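Local coordinates for ketosynthase (Streptomyces sp. MSC090213JE08, PDB 6KXD) that forms, with its chain length factor, the ishigamide ketosynthase of a highly reducing type II polyketide synthase, probably condensing acyl and malonyl units on acyl carrier protein, at the interface of chains A and B. Coordinates in Å, arbitrary orientation; residue numbers count along the deposited sequence, not the author numbering. Chains: chain A, Ketosynthase; chain B, Ketosynthase.

Contact 1: the interface of chains A and B. Residues chain A 106, 179, 182-183, 186, 188; chain B 189-190, 194.
Two guanidinium groups of chain B converge edge-on upon the carboxylate of A:Glu188, whose CD lies in the plane at the edge of each; B:Arg190 NH2 also lies at the B:Arg189 edge. B:Arg189 meets the carboxylate end-on, the planes 21° apart, its NH1 2.7 Å from A:Glu188 OE2 and its NH2 2.5 Å from A:Glu188 OE1, both bonds nearly straight and on the syn sides, though somewhat out of the carboxylate plane. B:Arg190 instead comes side-on and turns its plane 56° from the carboxylate, giving NE and NH2 together to A:Glu188 OE1, each at 2.8 Å. NE arrives from above the carboxylate plane, NH2 nearly along the C-O axis. OE1 thus accepts three N-H groups, and the paired arginine charges probably help keep the glutamate ionised. The ring of A:Tyr179 carries A:Ser183 OG over the centre of one face, and A:Tyr179 OH hydrogen-bonds B:Arg190 NH1 at 3.1 Å. The same NH1 makes a weak bond to A:Ser183 OG, which itself donates to A:Tyr179 O, one turn back in helix 172-185. A bend at chi2 (-132°) carries the B:Arg190 chain past A:Ser183, CD against its CA. The loop after the helix is braced by A:Ser186 OG, which donates to A:Ser183 O and accepts from A:Glu188 N. Farther along, B:Gln194 lays its aliphatic part on A:Asp182, B:Gln194 CG lying 3.8 Å from A:Asp182 CB.

Contact 2: the interface of chains A and B. Residues chain A 181-182, 185, 260-261, 287; chain B 194, 196.
B:Arg196 places its guanidinium among two carboxylates, a carbonyl and a phenol ring of chain A. Side-on, it grips A:Asp182 in a nearly coplanar pair: B:Arg196 NH2 bonds A:Asp182 OD1 and NE bonds OD2, each at 2.9 Å and each on the syn lone pair. B:Arg196 NH2 also reaches A:Asp287 OD2 at 2.8 Å, from above a carboxylate turned 85° to the guanidinium. On the remaining branch, B:Arg196 NH1 bonds A:Tyr260 O at 2.7 Å, standing above the carbonyl plane. The CD1-CE1 side of the A:Tyr260 ring overlaps the rim of one guanidinium face, the planes 36° apart. A bend at chi3 (-107°) turns the guanidinium toward these acceptors. Replacing this arginine by an alanine would probably strip A:Asp182 of its two-pronged partner, leave A:Asp287 with A:Arg185 as its charged mate here, and open a gap beside the tyrosine ring. Behind this shell, A:Tyr260 OH donates to A:Asp182 OD2 at 2.5 Å, while its backbone N holds A:Asp287 OD2 through the anti lone pair. A:Arg185 NH1 fixes A:Asp287 OD1 at 2.8 Å. A:Leu181 CD2 lies over one face of that guanidinium. The amide of B:Gln194 crosses the extended A:Arg185 chain at a slant, B:Gln194 NE2 3.3 Å from A:Arg185 CB. In chain A the site joins helix 172-185, strand 255-264 and the end of helix 274-288; in chain B it occupies the loop between helix 180-193 and strand 199-206.

Contact 3: the interface of chains A and B. Residues chain A 179, 182, 260, 262; chain B 187, 190-191, 196.
Helix 180-193 of chain B packs against helix 172-185 and strand 255-264 of chain A, within the ketosynthase-chain length factor heterodimer of this thiolase-like family. The A:Tyr179 and B:Tyr187 rings meet obliquely, their planes about 38° apart: B:Tyr187 CD1 stands over the rim of the A:Tyr179 face, 3.4 Å from A:Tyr179 CD1. CG of B:Tyr187 lies anti to the backbone N (chi1 178°), sending the ring along the interface with its hydroxyl toward A:Leu262. There B:Tyr187 OH comes 3.6 Å from A:Leu262 CD1, the two side chains approaching from opposite directions. B:Leu191, one turn farther along, touches A:Tyr179, A:Leu262 and A:Asp182. B:Leu191 CD1 sits over the centre of the B:Tyr187 ring and also touches A:Tyr179 CD1 at 3.8 Å, while B:Leu191 CD2 packs on A:Leu262 CD1, likewise at 3.8 Å. CG and CD1 of B:Leu191 also lie against A:Asp182 OD2, helping to cover the carboxylate that accepts from B:Arg196. Water 1 bridges the subunits, 2.7 Å from B:Tyr187 OH and 2.9 Å from A:Tyr260 OH. A second bridge, through water 2, links A:Leu262 N to B:Arg196 NH1; B:Arg196 NH1 is 3.1 Å from the oxygen of water 2, which lies in the guanidinium plane at its edge.

Contact 1: the interface of chains A and B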
ATOM      1  N   VAL A 106      14.318  -2.810  -3.329  1.00 40.67           N
ATOM      2  CA  VAL A 106      12.963  -2.526  -3.117  1.00 40.12           C
ATOM      3  C   VAL A 106      12.892  -1.707  -1.819  1.00 39.66           C
ATOM      4  O   VAL A 106      13.527  -2.058  -0.845  1.00 40.69           O
ATOM      5  CB  VAL A 106      12.120  -3.814  -3.078  1.00 43.39           C
ATOM      6  CG1 VAL A 106      10.754  -3.588  -2.446  1.00 52.12           C
ATOM      7  CG2 VAL A 106      11.963  -4.404  -4.465  1.00 41.74           C
ATOM      8  N   TYR A 179       6.816  -8.514   1.120  1.00 38.94           N
ATOM      9  CA  TYR A 179       7.125  -8.147  -0.235  1.00 39.77           C
ATOM     10  C   TYR A 179       8.633  -8.089  -0.443  1.00 39.76           C
ATOM     11  O   TYR A 179       9.160  -8.527  -1.480  1.00 40.84           O
ATOM     12  CB  TYR A 179       6.492  -6.815  -0.629  1.00 36.63           C
ATOM     13  CG  TYR A 179       6.661  -6.530  -2.097  1.00 37.87           C
ATOM     14  CD1 TYR A 179       6.327  -7.496  -3.042  1.00 37.61           C
ATOM     15  CD2 TYR A 179       7.232  -5.357  -2.548  1.00 41.80           C
ATOM     16  CE1 TYR A 179       6.478  -7.263  -4.401  1.00 39.79           C
ATOM     17  CE2 TYR A 179       7.367  -5.105  -3.907  1.00 43.51           C
ATOM     18  CZ  TYR A 179       6.995  -6.064  -4.834  1.00 42.50           C
ATOM     19  OH  TYR A 179       7.117  -5.852  -6.175  1.00 42.45           O
ATOM     20  N   ASP A 182       9.679 -11.670  -0.750  1.00 42.28           N
ATOM     21  CA  ASP A 182       9.367 -12.215  -2.062  1.00 44.71           C
ATOM     22  C   ASP A 182      10.284 -11.605  -3.112  1.00 47.33           C
ATOM     23  O   ASP A 182      10.729 -12.317  -4.038  1.00 43.84           O
ATOM     24  CB  ASP A 182       7.912 -11.952  -2.416  1.00 42.10           C
ATOM     25  CG  ASP A 182       6.964 -12.829  -1.645  1.00 48.47           C
ATOM     26  OD1 ASP A 182       7.421 -13.922  -1.160  1.00 45.96           O
ATOM     27  OD2 ASP A 182       5.772 -12.454  -1.576  1.00 43.07           O
ATOM     28  N   SER A 183      10.602 -10.310  -2.959  1.00 42.75           N
ATOM     29  CA  SER A 183      11.368  -9.637  -3.961  1.00 41.75           C
ATOM     30  C   SER A 183      12.798 -10.184  -3.963  1.00 44.25           C
ATOM     31  O   SER A 183      13.380 -10.418  -5.041  1.00 46.04           O
ATOM     32  CB  SER A 183      11.323  -8.136  -3.787  1.00 40.92           C
ATOM     33  OG  SER A 183      10.006  -7.630  -4.002  1.00 40.75           O
ATOM     34  N   SER A 186      12.950 -13.880  -5.240  1.00 50.07           N
ATOM     35  CA  SER A 186      12.822 -13.910  -6.696  1.00 48.97           C
ATOM     36  C   SER A 186      14.171 -13.793  -7.398  1.00 45.84           C
ATOM     37  O   SER A 186      14.235 -13.986  -8.620  1.00 50.25           O
ATOM     38  CB  SER A 186      11.933 -12.820  -7.191  1.00 50.11           C
ATOM     39  OG  SER A 186      12.617 -11.585  -7.189  1.00 44.11           O
ATOM     40  N   GLU A 188      15.598 -11.008  -7.992  1.00 47.96           N
ATOM     41  CA  GLU A 188      15.672  -9.769  -8.766  1.00 47.36           C
ATOM     42  C   GLU A 188      16.366  -8.632  -8.009  1.00 47.75           C
ATOM     43  O   GLU A 188      16.863  -7.698  -8.631  1.00 49.94           O
ATOM     44  CB  GLU A 188      14.268  -9.370  -9.205  1.00 44.44           C
ATOM     45  CG  GLU A 188      13.742 -10.251 -10.320  1.00 52.45           C
ATOM     46  CD  GLU A 188      12.245 -10.167 -10.534  1.00 59.05           C
ATOM     47  OE1 GLU A 188      11.637  -9.163 -10.119  1.00 54.21           O
ATOM     48  OE2 GLU A 188      11.689 -11.121 -11.129  1.00 62.63           O
TER
ATOM     49  N   ARG B 189       3.139  -9.968 -10.007  1.00 40.36           N
ATOM     50  CA  ARG B 189       4.093 -10.756 -10.724  1.00 42.91           C
ATOM     51  C   ARG B 189       5.003 -11.456  -9.723  1.00 45.87           C
ATOM     52  O   ARG B 189       5.237 -12.649  -9.835  1.00 44.31           O
ATOM     53  CB  ARG B 189       4.903  -9.898 -11.706  1.00 41.55           C
ATOM     54  CG  ARG B 189       6.034 -10.676 -12.358  1.00 47.02           C
ATOM     55  CD  ARG B 189       6.777  -9.785 -13.329  1.00 49.24           C
ATOM     56  NE  ARG B 189       7.694  -8.886 -12.626  1.00 49.43           N
ATOM     57  CZ  ARG B 189       8.845  -9.259 -12.081  1.00 51.77           C
ATOM     58  NH1 ARG B 189       9.314 -10.476 -12.310  1.00 52.32           N
ATOM     59  NH2 ARG B 189       9.523  -8.425 -11.304  1.00 48.54           N
ATOM     60  N   ARG B 190       5.534 -10.707  -8.755  1.00 43.23           N
ATOM     61  CA  ARG B 190       6.443 -11.274  -7.783  1.00 42.79           C
ATOM     62  C   ARG B 190       5.754 -12.294  -6.880  1.00 39.21           C
ATOM     63  O   ARG B 190       6.236 -13.395  -6.717  1.00 44.10           O
ATOM     64  CB  ARG B 190       7.040 -10.178  -6.925  1.00 41.11           C
ATOM     65  CG  ARG B 190       8.036  -9.355  -7.701  1.00 43.81           C
ATOM     66  CD  ARG B 190       9.273  -9.199  -6.908  1.00 48.92           C
ATOM     67  NE  ARG B 190      10.260  -8.549  -7.743  1.00 47.59           N
ATOM     68  CZ  ARG B 190      10.613  -7.277  -7.667  1.00 42.10           C
ATOM     69  NH1 ARG B 190      10.078  -6.459  -6.760  1.00 44.59           N
ATOM     70  NH2 ARG B 190      11.518  -6.845  -8.534  1.00 42.10           N
ATOM     71  N   GLN B 194       6.282 -16.375  -6.481  1.00 45.95           N
ATOM     72  CA  GLN B 194       6.626 -17.071  -5.258  1.00 46.69           C
ATOM     73  C   GLN B 194       5.534 -18.071  -4.861  1.00 47.61           C
ATOM     74  O   GLN B 194       5.600 -18.646  -3.788  1.00 57.02           O
ATOM     75  CB  GLN B 194       6.897 -16.043  -4.169  1.00 46.51           C
ATOM     76  CG  GLN B 194       8.104 -15.169  -4.485  1.00 49.26           C
ATOM     77  CD  GLN B 194       9.342 -16.002  -4.740  1.00 54.37           C
ATOM     78  OE1 GLN B 194       9.928 -15.998  -5.824  1.00 55.04           O
ATOM     79  NE2 GLN B 194       9.710 -16.764  -3.739  1.00 46.77           N
TER

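Contact 2: the interface of chains A and B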
ATOM      1  N   LEU A 181      10.704  -9.892   1.160  1.00 43.23           N
ATOM      2  CA  LEU A 181      11.111 -11.265   1.178  1.00 45.73           C
ATOM      3  C   LEU A 181      10.882 -11.859  -0.209  1.00 48.81           C
ATOM      4  O   LEU A 181      11.782 -12.464  -0.788  1.00 47.99           O
ATOM      5  CB  LEU A 181      10.314 -12.009   2.243  1.00 46.00           C
ATOM      6  CG  LEU A 181      10.405 -13.524   2.167  1.00 49.95           C
ATOM      7  CD1 LEU A 181      11.806 -13.969   2.530  1.00 47.34           C
ATOM      8  CD2 LEU A 181       9.343 -14.134   3.062  1.00 50.51           C
ATOM      9  N   ASP A 182       9.679 -11.670  -0.750  1.00 42.28           N
ATOM     10  CA  ASP A 182       9.367 -12.215  -2.062  1.00 44.71           C
ATOM     11  C   ASP A 182      10.284 -11.605  -3.112  1.00 47.33           C
ATOM     12  O   ASP A 182      10.729 -12.317  -4.038  1.00 43.84           O
ATOM     13  CB  ASP A 182       7.912 -11.952  -2.416  1.00 42.10           C
ATOM     14  CG  ASP A 182       6.964 -12.829  -1.645  1.00 48.47           C
ATOM     15  OD1 ASP A 182       7.421 -13.922  -1.160  1.00 45.96           O
ATOM     16  OD2 ASP A 182       5.772 -12.454  -1.576  1.00 43.07           O
ATOM     17  N   ARG A 185      13.640 -13.198  -2.668  1.00 48.03           N
ATOM     18  CA  ARG A 185      13.569 -14.625  -2.991  1.00 48.92           C
ATOM     19  C   ARG A 185      13.555 -14.827  -4.512  1.00 54.66           C
ATOM     20  O   ARG A 185      14.125 -15.804  -4.994  1.00 54.88           O
ATOM     21  CB  ARG A 185      12.341 -15.314  -2.410  1.00 47.23           C
ATOM     22  CG  ARG A 185      12.508 -15.765  -0.971  1.00 52.60           C
ATOM     23  CD  ARG A 185      11.188 -16.377  -0.534  1.00 56.94           C
ATOM     24  NE  ARG A 185      11.251 -16.981   0.774  1.00 59.34           N
ATOM     25  CZ  ARG A 185      10.184 -17.416   1.429  1.00 59.25           C
ATOM     26  NH1 ARG A 185       9.053 -17.647   0.775  1.00 52.68           N
ATOM     27  NH2 ARG A 185      10.263 -17.610   2.729  1.00 60.38           N
ATOM     28  N   TYR A 260       6.003 -15.566   5.245  1.00 42.03           N
ATOM     29  CA  TYR A 260       4.816 -14.883   5.656  1.00 38.13           C
ATOM     30  C   TYR A 260       3.612 -15.481   4.940  1.00 39.12           C
ATOM     31  O   TYR A 260       3.733 -16.306   3.990  1.00 41.82           O
ATOM     32  CB  TYR A 260       4.978 -13.372   5.436  1.00 38.96           C
ATOM     33  CG  TYR A 260       4.758 -12.855   4.039  1.00 40.63           C
ATOM     34  CD1 TYR A 260       5.674 -13.146   3.036  1.00 43.96           C
ATOM     35  CD2 TYR A 260       3.710 -11.991   3.732  1.00 39.57           C
ATOM     36  CE1 TYR A 260       5.540 -12.634   1.759  1.00 42.77           C
ATOM     37  CE2 TYR A 260       3.576 -11.451   2.458  1.00 40.97           C
ATOM     38  CZ  TYR A 260       4.484 -11.783   1.471  1.00 36.37           C
ATOM     39  OH  TYR A 260       4.452 -11.331   0.206  1.00 40.85           O
ATOM     40  N   GLY A 261       2.445 -15.070   5.424  1.00 40.94           N
ATOM     41  CA  GLY A 261       1.205 -15.446   4.835  1.00 42.00           C
ATOM     42  C   GLY A 261       0.290 -14.245   4.731  1.00 43.88           C
ATOM     43  O   GLY A 261       0.233 -13.408   5.635  1.00 41.47           O
ATOM     44  N   ASP A 287       4.687 -21.269   4.540  1.00 51.09           N
ATOM     45  CA  ASP A 287       5.709 -20.568   3.802  1.00 48.01           C
ATOM     46  C   ASP A 287       7.046 -20.645   4.541  1.00 49.06           C
ATOM     47  O   ASP A 287       8.067 -20.730   3.907  1.00 50.20           O
ATOM     48  CB  ASP A 287       5.361 -19.092   3.606  1.00 49.21           C
ATOM     49  CG  ASP A 287       6.314 -18.378   2.676  1.00 48.88           C
ATOM     50  OD1 ASP A 287       6.734 -18.999   1.681  1.00 57.42           O
ATOM     51  OD2 ASP A 287       6.639 -17.213   2.943  1.00 45.76           O
TER
ATOM     52  N   GLN B 194       6.282 -16.375  -6.481  1.00 45.95           N
ATOM     53  CA  GLN B 194       6.626 -17.071  -5.258  1.00 46.69           C
ATOM     54  C   GLN B 194       5.534 -18.071  -4.861  1.00 47.61           C
ATOM     55  O   GLN B 194       5.600 -18.646  -3.788  1.00 57.02           O
ATOM     56  CB  GLN B 194       6.897 -16.043  -4.169  1.00 46.51           C
ATOM     57  CG  GLN B 194       8.104 -15.169  -4.485  1.00 49.26           C
ATOM     58  CD  GLN B 194       9.342 -16.002  -4.740  1.00 54.37           C
ATOM     59  OE1 GLN B 194       9.928 -15.998  -5.824  1.00 55.04           O
ATOM     60  NE2 GLN B 194       9.710 -16.764  -3.739  1.00 46.77           N
ATOM     61  N   ARG B 196       2.325 -17.405  -4.185  1.00 44.85           N
ATOM     62  CA  ARG B 196       1.395 -16.875  -3.190  1.00 46.33           C
ATOM     63  C   ARG B 196      -0.011 -16.730  -3.779  1.00 41.59           C
ATOM     64  O   ARG B 196      -0.995 -16.581  -3.066  1.00 42.87           O
ATOM     65  CB  ARG B 196       1.917 -15.539  -2.651  1.00 47.72           C
ATOM     66  CG  ARG B 196       2.249 -15.582  -1.175  1.00 52.60           C
ATOM     67  CD  ARG B 196       2.989 -14.359  -0.707  1.00 43.12           C
ATOM     68  NE  ARG B 196       4.365 -14.689  -0.471  1.00 41.47           N
ATOM     69  CZ  ARG B 196       4.787 -15.482   0.514  1.00 42.55           C
ATOM     70  NH1 ARG B 196       3.913 -16.043   1.333  1.00 45.24           N
ATOM     71  NH2 ARG B 196       6.084 -15.668   0.683  1.00 42.71           N
TER

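Contact 3: the interface of chains A and B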
ATOM      1  N   TYR A 179       6.816  -8.514   1.120  1.00 38.94           N
ATOM      2  CA  TYR A 179       7.125  -8.147  -0.235  1.00 39.77           C
ATOM      3  C   TYR A 179       8.633  -8.089  -0.443  1.00 39.76           C
ATOM      4  O   TYR A 179       9.160  -8.527  -1.480  1.00 40.84           O
ATOM      5  CB  TYR A 179       6.492  -6.815  -0.629  1.00 36.63           C
ATOM      6  CG  TYR A 179       6.661  -6.530  -2.097  1.00 37.87           C
ATOM      7  CD1 TYR A 179       6.327  -7.496  -3.042  1.00 37.61           C
ATOM      8  CD2 TYR A 179       7.232  -5.357  -2.548  1.00 41.80           C
ATOM      9  CE1 TYR A 179       6.478  -7.263  -4.401  1.00 39.79           C
ATOM     10  CE2 TYR A 179       7.367  -5.105  -3.907  1.00 43.51           C
ATOM     11  CZ  TYR A 179       6.995  -6.064  -4.834  1.00 42.50           C
ATOM     12  OH  TYR A 179       7.117  -5.852  -6.175  1.00 42.45           O
ATOM     13  N   ASP A 182       9.679 -11.670  -0.750  1.00 42.28           N
ATOM     14  CA  ASP A 182       9.367 -12.215  -2.062  1.00 44.71           C
ATOM     15  C   ASP A 182      10.284 -11.605  -3.112  1.00 47.33           C
ATOM     16  O   ASP A 182      10.729 -12.317  -4.038  1.00 43.84           O
ATOM     17  CB  ASP A 182       7.912 -11.952  -2.416  1.00 42.10           C
ATOM     18  CG  ASP A 182       6.964 -12.829  -1.645  1.00 48.47           C
ATOM     19  OD1 ASP A 182       7.421 -13.922  -1.160  1.00 45.96           O
ATOM     20  OD2 ASP A 182       5.772 -12.454  -1.576  1.00 43.07           O
ATOM     21  N   TYR A 260       6.003 -15.566   5.245  1.00 42.03           N
ATOM     22  CA  TYR A 260       4.816 -14.883   5.656  1.00 38.13           C
ATOM     23  C   TYR A 260       3.612 -15.481   4.940  1.00 39.12           C
ATOM     24  O   TYR A 260       3.733 -16.306   3.990  1.00 41.82           O
ATOM     25  CB  TYR A 260       4.978 -13.372   5.436  1.00 38.96           C
ATOM     26  CG  TYR A 260       4.758 -12.855   4.039  1.00 40.63           C
ATOM     27  CD1 TYR A 260       5.674 -13.146   3.036  1.00 43.96           C
ATOM     28  CD2 TYR A 260       3.710 -11.991   3.732  1.00 39.57           C
ATOM     29  CE1 TYR A 260       5.540 -12.634   1.759  1.00 42.77           C
ATOM     30  CE2 TYR A 260       3.576 -11.451   2.458  1.00 40.97           C
ATOM     31  CZ  TYR A 260       4.484 -11.783   1.471  1.00 36.37           C
ATOM     32  OH  TYR A 260       4.452 -11.331   0.206  1.00 40.85           O
ATOM     33  N   LEU A 262      -0.462 -14.190   3.630  1.00 40.24           N
ATOM     34  CA  LEU A 262      -1.464 -13.196   3.423  1.00 40.63           C
ATOM     35  C   LEU A 262      -2.748 -13.955   3.240  1.00 41.61           C
ATOM     36  O   LEU A 262      -2.792 -14.907   2.463  1.00 44.59           O
ATOM     37  CB  LEU A 262      -1.174 -12.400   2.147  1.00 37.56           C
ATOM     38  CG  LEU A 262       0.107 -11.576   2.180  1.00 41.86           C
ATOM     39  CD1 LEU A 262       0.284 -10.868   0.844  1.00 39.35           C
ATOM     40  CD2 LEU A 262       0.055 -10.553   3.315  1.00 40.90           C
TER
ATOM     41  N   TYR B 187       4.062  -6.215  -8.182  1.00 37.10           N
ATOM     42  CA  TYR B 187       3.778  -6.876  -6.961  1.00 37.37           C
ATOM     43  C   TYR B 187       3.132  -8.244  -7.244  1.00 35.85           C
ATOM     44  O   TYR B 187       3.567  -9.290  -6.718  1.00 39.05           O
ATOM     45  CB  TYR B 187       2.901  -5.935  -6.121  1.00 38.12           C
ATOM     46  CG  TYR B 187       2.474  -6.502  -4.798  1.00 37.38           C
ATOM     47  CD1 TYR B 187       3.236  -6.323  -3.661  1.00 35.10           C
ATOM     48  CD2 TYR B 187       1.316  -7.227  -4.684  1.00 37.20           C
ATOM     49  CE1 TYR B 187       2.832  -6.811  -2.438  1.00 37.17           C
ATOM     50  CE2 TYR B 187       0.919  -7.751  -3.472  1.00 34.55           C
ATOM     51  CZ  TYR B 187       1.694  -7.577  -2.345  1.00 33.86           C
ATOM     52  OH  TYR B 187       1.295  -8.074  -1.114  1.00 36.09           O
ATOM     53  N   ARG B 190       5.534 -10.707  -8.755  1.00 43.23           N
ATOM     54  CA  ARG B 190       6.443 -11.274  -7.783  1.00 42.79           C
ATOM     55  C   ARG B 190       5.754 -12.294  -6.880  1.00 39.21           C
ATOM     56  O   ARG B 190       6.236 -13.395  -6.717  1.00 44.10           O
ATOM     57  CB  ARG B 190       7.040 -10.178  -6.925  1.00 41.11           C
ATOM     58  CG  ARG B 190       8.036  -9.355  -7.701  1.00 43.81           C
ATOM     59  CD  ARG B 190       9.273  -9.199  -6.908  1.00 48.92           C
ATOM     60  NE  ARG B 190      10.260  -8.549  -7.743  1.00 47.59           N
ATOM     61  CZ  ARG B 190      10.613  -7.277  -7.667  1.00 42.10           C
ATOM     62  NH1 ARG B 190      10.078  -6.459  -6.760  1.00 44.59           N
ATOM     63  NH2 ARG B 190      11.518  -6.845  -8.534  1.00 42.10           N
ATOM     64  N   LEU B 191       4.591 -11.943  -6.324  1.00 40.23           N
ATOM     65  CA  LEU B 191       3.875 -12.878  -5.445  1.00 40.31           C
ATOM     66  C   LEU B 191       3.477 -14.151  -6.188  1.00 43.49           C
ATOM     67  O   LEU B 191       3.548 -15.242  -5.589  1.00 43.17           O
ATOM     68  CB  LEU B 191       2.669 -12.212  -4.779  1.00 39.33           C
ATOM     69  CG  LEU B 191       3.026 -11.634  -3.408  1.00 38.19           C
ATOM     70  CD1 LEU B 191       4.008 -10.463  -3.516  1.00 39.43           C
ATOM     71  CD2 LEU B 191       1.785 -11.215  -2.637  1.00 43.25           C
ATOM     72  N   ARG B 196       2.325 -17.405  -4.185  1.00 44.85           N
ATOM     73  CA  ARG B 196       1.395 -16.875  -3.190  1.00 46.33           C
ATOM     74  C   ARG B 196      -0.011 -16.730  -3.779  1.00 41.59           C
ATOM     75  O   ARG B 196      -0.995 -16.581  -3.066  1.00 42.87           O
ATOM     76  CB  ARG B 196       1.917 -15.539  -2.651  1.00 47.72           C
ATOM     77  CG  ARG B 196       2.249 -15.582  -1.175  1.00 52.60           C
ATOM     78  CD  ARG B 196       2.989 -14.359  -0.707  1.00 43.12           C
ATOM     79  NE  ARG B 196       4.365 -14.689  -0.471  1.00 41.47           N
ATOM     80  CZ  ARG B 196       4.787 -15.482   0.514  1.00 42.55           C
ATOM     81  NH1 ARG B 196       3.913 -16.043   1.333  1.00 45.24           N
ATOM     82  NH2 ARG B 196       6.084 -15.668   0.683  1.00 42.71           N
TER
HETATM   83  O   HOH W   1       3.342  -8.617   0.491  1.00 37.83           O
HETATM   84  O   HOH W   2       0.780 -16.321   1.451  1.00 47.05           O

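The three contacts form one continuous patch: C-alpha centres lie about 8 Å apart for contacts 1 and 2, 6 Å for contacts 1 and 3, and 5 Å for contacts 2 and 3. A:Asp182 belongs to all of them, placing helix 172-185 of chain A at their common centre. B:Gln194 joins contacts 1 and 2, A:Tyr179 and B:Arg190 join contacts 1 and 3, and A:Tyr260 and B:Arg196 join contacts 2 and 3. Contact 3 adds an aromatic and aliphatic flank beside the two arginine-carboxylate clusters, a pattern likely to fix the register of ketosynthase and chain length factor.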